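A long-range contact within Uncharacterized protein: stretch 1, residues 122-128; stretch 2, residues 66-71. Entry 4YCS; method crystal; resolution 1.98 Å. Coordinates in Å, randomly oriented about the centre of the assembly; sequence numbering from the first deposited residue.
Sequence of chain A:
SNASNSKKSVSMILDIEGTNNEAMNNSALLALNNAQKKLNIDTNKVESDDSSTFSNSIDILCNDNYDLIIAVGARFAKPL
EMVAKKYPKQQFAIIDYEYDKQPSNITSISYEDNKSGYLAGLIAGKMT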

# COMPACT_ATOMS: atom_id res chain seq x y z
N LEU A 122 4.28 7.36 -8.57
CA LEU A 122 3.88 5.99 -8.92
C LEU A 122 2.36 5.85 -8.86
O LEU A 122 1.77 5.23 -9.71
CB LEU A 122 4.52 5.00 -7.98
CG LEU A 122 4.18 3.59 -8.34
CD1 LEU A 122 5.26 2.96 -9.19
CD2 LEU A 122 3.92 2.80 -7.08
N ILE A 123 1.75 6.46 -7.85
CA ILE A 123 0.32 6.36 -7.66
C ILE A 123 -0.33 7.05 -8.87
O ILE A 123 -1.27 6.53 -9.47
CB ILE A 123 -0.08 7.00 -6.29
CG1 ILE A 123 0.53 6.18 -5.11
CG2 ILE A 123 -1.58 7.04 -6.17
CD1 ILE A 123 0.53 6.82 -3.73
N ALA A 124 0.16 8.24 -9.21
CA ALA A 124 -0.37 8.99 -10.36
C ALA A 124 -0.29 8.20 -11.66
O ALA A 124 -1.23 8.18 -12.45
CB ALA A 124 0.38 10.29 -10.52
N GLY A 125 0.84 7.58 -11.89
CA GLY A 125 1.03 6.80 -13.10
C GLY A 125 0.13 5.60 -13.11
O GLY A 125 -0.44 5.26 -14.13
N LYS A 126 -0.02 4.92 -11.97
CA LYS A 126 -0.96 3.77 -11.92
C LYS A 126 -2.42 4.15 -12.11
O LYS A 126 -3.18 3.37 -12.64
CB LYS A 126 -0.83 3.00 -10.60
CG LYS A 126 0.51 2.29 -10.49
CD LYS A 126 0.57 1.30 -9.37
CE LYS A 126 0.60 -0.11 -9.91
NZ LYS A 126 1.95 -0.44 -10.44
N MSE A 127 -2.82 5.32 -11.63
CA MSE A 127 -4.22 5.75 -11.66
C MSE A 127 -4.56 6.31 -13.02
O MSE A 127 -5.73 6.48 -13.35
CB MSE A 127 -4.51 6.84 -10.64
CG MSE A 127 -4.34 6.43 -9.20
SE MSE A 127 -5.57 4.98 -8.73
CE MSE A 127 -4.48 3.40 -9.02
N THR A 128 -3.54 6.61 -13.82
CA THR A 128 -3.76 7.16 -15.17
C THR A 128 -3.22 6.15 -16.20
O THR A 128 -2.01 6.05 -16.47
CB THR A 128 -3.08 8.53 -15.31
OG1 THR A 128 -1.68 8.38 -15.01
CG2 THR A 128 -3.73 9.57 -14.35
OXT THR A 128 -4.00 5.38 -16.77
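Stretch 2 66-71: YDLIIA

A β-strand packed against an α-helix commonly presents every second side chain to it, and this contact is a compact example. The helix of stretch 1 and the strand that begins at Leu-68 run nearly antiparallel, with 157° between their N-to-C directions and a closest axial approach of 11.0 Å, so side chains must fill the space between the two backbones. Tyr-66, in the loop before the strand, stays out of reach. Asp-67, with phi/psi of -74/-24, is not yet extended; its CB lies 3.7 Å from CE of the selenomethionine Met-127, while its OD2 is hydrogen-bonded elsewhere in the structure. At Leu-68 the backbone opens to -149/137, and the side chain, rotamer t at chi1 and p at chi2, points toward the helix. Leu-68 CB meets Met-127 CE at 3.8 Å, Leu-68 CD2 lies 4.3 Å from Ile-123 CG1, and Leu-68 CD1 comes 4.2 Å from Lys-126 CD, an aliphatic part of that side chain. The alternation of the strand then turns Ile-69 out of reach and returns Ile-70, whose CD1 packs 3.8 Å from Ile-123 CD1. Ala-71 is again out of reach. No hydrogen bond crosses between the stretches; the 246 Å² they bury rests largely on apolar packing.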

# COMPACT_ATOMS: atom_id res chain seq x y z
N TYR A 66 -11.02 -0.94 -4.52
CA TYR A 66 -9.87 -0.01 -4.56
C TYR A 66 -8.99 -0.32 -5.81
O TYR A 66 -8.65 -1.47 -6.09
CB TYR A 66 -9.03 -0.17 -3.28
CG TYR A 66 -9.72 0.40 -2.07
CD1 TYR A 66 -9.91 1.77 -1.91
CD2 TYR A 66 -10.21 -0.43 -1.07
CE1 TYR A 66 -10.59 2.28 -0.80
CE2 TYR A 66 -10.89 0.09 0.02
CZ TYR A 66 -11.10 1.43 0.14
OH TYR A 66 -11.79 1.91 1.27
N ASP A 67 -8.59 0.71 -6.53
CA ASP A 67 -7.74 0.52 -7.71
C ASP A 67 -6.34 0.16 -7.28
O ASP A 67 -5.63 -0.59 -7.97
CB ASP A 67 -7.79 1.73 -8.60
CG ASP A 67 -9.24 2.05 -9.02
OD1 ASP A 67 -9.71 1.36 -9.95
OD2 ASP A 67 -9.90 2.92 -8.40
N LEU A 68 -5.97 0.57 -6.06
CA LEU A 68 -4.64 0.23 -5.52
C LEU A 68 -4.70 0.10 -4.03
O LEU A 68 -5.32 0.92 -3.35
CB LEU A 68 -3.62 1.33 -5.91
CG LEU A 68 -2.18 1.19 -5.43
CD1 LEU A 68 -1.53 -0.05 -6.01
CD2 LEU A 68 -1.34 2.42 -5.78
N ILE A 69 -4.05 -0.92 -3.52
CA ILE A 69 -3.94 -1.20 -2.10
C ILE A 69 -2.46 -1.14 -1.74
O ILE A 69 -1.63 -1.89 -2.31
CB ILE A 69 -4.51 -2.57 -1.72
CG1 ILE A 69 -6.00 -2.60 -2.02
CG2 ILE A 69 -4.29 -2.88 -0.22
CD1 ILE A 69 -6.61 -3.98 -2.11
N ILE A 70 -2.11 -0.22 -0.86
CA ILE A 70 -0.71 0.01 -0.46
C ILE A 70 -0.47 -0.46 0.99
O ILE A 70 -1.09 0.02 1.93
CB ILE A 70 -0.32 1.47 -0.55
CG1 ILE A 70 -0.69 2.04 -1.93
CG2 ILE A 70 1.20 1.56 -0.28
CD1 ILE A 70 -0.44 3.52 -2.13
N ALA A 71 0.44 -1.41 1.16
CA ALA A 71 0.84 -1.94 2.45
C ALA A 71 2.20 -1.31 2.85
O ALA A 71 3.15 -1.33 2.08
CB ALA A 71 0.99 -3.43 2.36